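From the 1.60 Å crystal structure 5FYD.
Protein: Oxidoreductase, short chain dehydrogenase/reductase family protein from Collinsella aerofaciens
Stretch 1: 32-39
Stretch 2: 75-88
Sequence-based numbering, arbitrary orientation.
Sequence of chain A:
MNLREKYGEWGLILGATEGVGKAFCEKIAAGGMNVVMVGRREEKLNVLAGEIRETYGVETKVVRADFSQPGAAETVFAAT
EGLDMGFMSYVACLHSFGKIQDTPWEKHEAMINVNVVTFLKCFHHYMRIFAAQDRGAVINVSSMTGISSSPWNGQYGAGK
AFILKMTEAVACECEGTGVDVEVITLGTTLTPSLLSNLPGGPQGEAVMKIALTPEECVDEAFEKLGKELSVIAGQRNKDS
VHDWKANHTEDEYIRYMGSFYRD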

# COMPACT_ATOMS: atom_id res chain seq x y z
N GLY A 32 -22.95 6.26 -21.45
CA GLY A 32 -23.42 5.47 -22.58
C GLY A 32 -22.37 4.76 -23.42
O GLY A 32 -22.74 4.11 -24.40
N MET A 33 -21.10 4.87 -23.08
CA MET A 33 -20.06 4.23 -23.89
C MET A 33 -19.88 2.78 -23.50
O MET A 33 -19.97 2.41 -22.33
CB MET A 33 -18.69 4.89 -23.74
CG MET A 33 -18.64 6.32 -24.22
SD MET A 33 -16.91 6.90 -24.18
CE MET A 33 -16.62 7.15 -25.90
N ASN A 34 -19.63 1.96 -24.52
CA ASN A 34 -19.19 0.58 -24.30
C ASN A 34 -17.74 0.66 -23.84
O ASN A 34 -17.06 1.62 -24.17
CB ASN A 34 -19.32 -0.21 -25.59
CG ASN A 34 -20.74 -0.23 -26.12
OD1 ASN A 34 -21.70 -0.51 -25.39
ND2 ASN A 34 -20.89 0.08 -27.40
N VAL A 35 -17.29 -0.32 -23.07
CA VAL A 35 -16.03 -0.17 -22.33
C VAL A 35 -15.06 -1.28 -22.69
O VAL A 35 -15.37 -2.45 -22.52
CB VAL A 35 -16.29 -0.18 -20.82
CG1 VAL A 35 -15.01 0.07 -20.05
CG2 VAL A 35 -17.33 0.87 -20.44
N VAL A 36 -13.86 -0.89 -23.15
CA VAL A 36 -12.75 -1.82 -23.27
C VAL A 36 -11.92 -1.58 -22.03
O VAL A 36 -11.43 -0.47 -21.82
CB VAL A 36 -11.88 -1.55 -24.52
CG1 VAL A 36 -10.84 -2.63 -24.67
CG2 VAL A 36 -12.72 -1.48 -25.77
N MET A 37 -11.79 -2.61 -21.20
CA MET A 37 -11.08 -2.51 -19.93
C MET A 37 -9.84 -3.39 -19.98
O MET A 37 -9.92 -4.58 -20.35
CB MET A 37 -11.98 -2.87 -18.74
CG MET A 37 -12.62 -4.24 -18.77
SD MET A 37 -13.77 -4.35 -17.37
CE MET A 37 -15.05 -3.30 -17.99
N VAL A 38 -8.70 -2.79 -19.64
CA VAL A 38 -7.41 -3.44 -19.82
C VAL A 38 -6.62 -3.40 -18.54
O VAL A 38 -6.57 -2.37 -17.83
CB VAL A 38 -6.59 -2.75 -20.92
CG1 VAL A 38 -5.37 -3.60 -21.27
CG2 VAL A 38 -7.44 -2.44 -22.15
N GLY A 39 -5.99 -4.54 -18.25
CA GLY A 39 -5.15 -4.66 -17.08
C GLY A 39 -4.59 -6.06 -16.95
O GLY A 39 -4.94 -6.93 -17.73
N THR A 75 -1.32 -5.85 -28.13
CA THR A 75 -2.43 -6.69 -27.68
C THR A 75 -3.70 -5.85 -27.62
O THR A 75 -4.76 -6.26 -28.10
CB THR A 75 -2.13 -7.30 -26.32
OG1 THR A 75 -1.04 -8.22 -26.47
CG2 THR A 75 -3.31 -8.04 -25.72
N VAL A 76 -3.57 -4.66 -27.06
CA VAL A 76 -4.70 -3.73 -26.98
C VAL A 76 -5.18 -3.32 -28.38
O VAL A 76 -6.37 -3.35 -28.66
CB VAL A 76 -4.34 -2.49 -26.15
CG1 VAL A 76 -5.47 -1.48 -26.17
CG2 VAL A 76 -4.00 -2.89 -24.73
N PHE A 77 -4.25 -2.93 -29.25
CA PHE A 77 -4.62 -2.48 -30.58
C PHE A 77 -5.36 -3.55 -31.36
O PHE A 77 -6.30 -3.24 -32.13
CB PHE A 77 -3.42 -2.03 -31.42
CG PHE A 77 -2.54 -0.99 -30.76
CD1 PHE A 77 -3.01 -0.15 -29.76
CD2 PHE A 77 -1.22 -0.88 -31.16
CE1 PHE A 77 -2.15 0.78 -29.16
CE2 PHE A 77 -0.37 0.05 -30.58
CZ PHE A 77 -0.83 0.88 -29.59
N ALA A 78 -4.93 -4.80 -31.20
CA ALA A 78 -5.60 -5.91 -31.89
C ALA A 78 -7.02 -6.08 -31.35
O ALA A 78 -7.95 -6.31 -32.14
CB ALA A 78 -4.80 -7.21 -31.78
N ALA A 79 -7.18 -5.92 -30.03
CA ALA A 79 -8.50 -6.02 -29.37
C ALA A 79 -9.49 -4.95 -29.81
O ALA A 79 -10.70 -5.23 -29.91
CB ALA A 79 -8.35 -6.01 -27.85
N THR A 80 -9.02 -3.74 -30.06
CA THR A 80 -9.93 -2.66 -30.46
C THR A 80 -10.11 -2.44 -31.96
O THR A 80 -10.91 -1.62 -32.36
CB THR A 80 -9.54 -1.31 -29.81
OG1 THR A 80 -8.30 -0.86 -30.36
CG2 THR A 80 -9.42 -1.48 -28.32
N GLU A 81 -9.35 -3.15 -32.80
CA GLU A 81 -9.44 -2.94 -34.24
C GLU A 81 -10.88 -3.17 -34.70
O GLU A 81 -11.50 -4.12 -34.27
CB GLU A 81 -8.51 -3.92 -34.98
CG GLU A 81 -8.46 -3.72 -36.49
CD GLU A 81 -7.62 -4.79 -37.18
OE1 GLU A 81 -7.19 -5.75 -36.51
OE2 GLU A 81 -7.40 -4.67 -38.41
N GLY A 82 -11.40 -2.25 -35.50
CA GLY A 82 -12.78 -2.32 -35.98
C GLY A 82 -13.85 -1.70 -35.09
O GLY A 82 -15.00 -1.53 -35.55
N LEU A 83 -13.51 -1.38 -33.84
CA LEU A 83 -14.41 -0.65 -32.96
C LEU A 83 -14.42 0.84 -33.30
O LEU A 83 -13.39 1.41 -33.66
CB LEU A 83 -14.01 -0.81 -31.49
CG LEU A 83 -13.91 -2.21 -30.90
CD1 LEU A 83 -13.47 -2.14 -29.46
CD2 LEU A 83 -15.21 -3.01 -31.01
N ASP A 84 -15.59 1.47 -33.19
CA ASP A 84 -15.66 2.91 -33.26
C ASP A 84 -15.20 3.46 -31.91
O ASP A 84 -15.87 3.26 -30.89
CB ASP A 84 -17.05 3.44 -33.58
CG ASP A 84 -17.05 4.94 -33.69
OD1 ASP A 84 -16.57 5.43 -34.73
OD2 ASP A 84 -17.46 5.64 -32.74
N MET A 85 -14.03 4.10 -31.90
CA MET A 85 -13.38 4.55 -30.66
C MET A 85 -13.72 6.02 -30.40
O MET A 85 -13.61 6.88 -31.29
CB MET A 85 -11.86 4.39 -30.74
CG MET A 85 -11.39 2.95 -30.95
SD MET A 85 -11.95 1.82 -29.67
CE MET A 85 -11.28 2.55 -28.17
N GLY A 86 -14.14 6.30 -29.17
CA GLY A 86 -14.41 7.69 -28.75
C GLY A 86 -13.55 8.23 -27.62
O GLY A 86 -13.44 9.45 -27.46
N PHE A 87 -12.95 7.34 -26.82
CA PHE A 87 -12.29 7.77 -25.59
C PHE A 87 -11.12 6.88 -25.25
O PHE A 87 -11.19 5.67 -25.46
CB PHE A 87 -13.28 7.75 -24.42
CG PHE A 87 -12.70 8.21 -23.13
CD1 PHE A 87 -12.56 9.57 -22.87
CD2 PHE A 87 -12.31 7.31 -22.16
CE1 PHE A 87 -12.02 10.02 -21.67
CE2 PHE A 87 -11.78 7.75 -20.95
CZ PHE A 87 -11.64 9.10 -20.70
N MET A 88 -10.06 7.48 -24.73
CA MET A 88 -8.96 6.73 -24.13
C MET A 88 -8.54 7.40 -22.83
O MET A 88 -8.49 8.62 -22.76
CB MET A 88 -7.75 6.64 -25.08
CG MET A 88 -6.63 5.72 -24.60
SD MET A 88 -5.02 6.08 -25.38
CE MET A 88 -4.41 7.37 -24.33

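A beta strand presents its side chains alternately to its two faces, so a segment packed against it can be served by every second residue alone. The contact between residues 32-39 and 75-88 of this short chain dehydrogenase/reductase family protein is a compact worked example. No hydrogen bond crosses between the two stretches; what joins them is the packing of apolar groups, burying 290 Å² with both sides summed.

The walk begins at Gly32, which takes no part in the contact. Its positive phi of 88° is a backbone setting that by itself favours glycine, and the chain then passes into Met33, whose CA-to-CB bond points toward the second stretch. The Met33 side chain leaves in the m rotamer and extends through a t chi2, while chi3, at 115°, lies between the usual wells. This conformation carries the terminal methyl onto the backbone of the second strand: Met33 CE lies 3.6 Å from Gly86 CA and 3.7 Å from Phe87 CB. The first of these distances explains why the absence of a side chain at Gly86 matters here. An ideal CB on Gly86 would sit 2.6 Å from Met33 CE, a clear clash, so the methyl occupies space that a side chain would otherwise claim. Phe87 contributes the base of its side chain, since its CA-to-CB bond points toward the first stretch but the end of the side chain leads away.

The strand proper begins at Asn34, and neither Asn34 nor Val35 reaches the second stretch. Val36 does, and it covers the middle of the contact. Held in the t rotamer, it meets two partners: Thr80 CG2 lies 4.1 Å from Val36 CG1 and 4.2 Å from Val36 CG2, so both methyls touch it, and Val36 CG2 is also 3.8 Å from Leu83 CD1. These partners stand at the two ends of a type II beta turn, closed by a backbone hydrogen bond of 3.0 Å from Leu83 N to Thr80 O. The turn thus brings two residues three apart in sequence within reach of a single valine. Thr80 meets that valine through its methyl, while its OG1 is hydrogen-bonded elsewhere in the structure. Within the turn, Gly82 adopts a phi of 87° and a psi of -12°, at which a CB would be jammed against the carbonyl O of the preceding residue.

Met37 is again out of reach, and the alternation is plain from Val36 to Val38, also in the t rotamer; Asn34, two residues before Val36, does not reach, and Met33 contributes from the loop ahead of the strand. Val38 CG1 lies 3.8 Å from Val76 CG2, a methyl-to-methyl contact with the helix. The CA-to-CB bond of Val76 points sideways, yet its CG2 methyl still reaches the strand. Val76 O also accepts a 3.0 Å hydrogen bond from Thr80 N, so successive partners of the strand are tied together by the helix backbone. Gly39 ends the stretch without contact. As the strand advances from Val36 to Val38, its partners run backward from Thr80 to Val76.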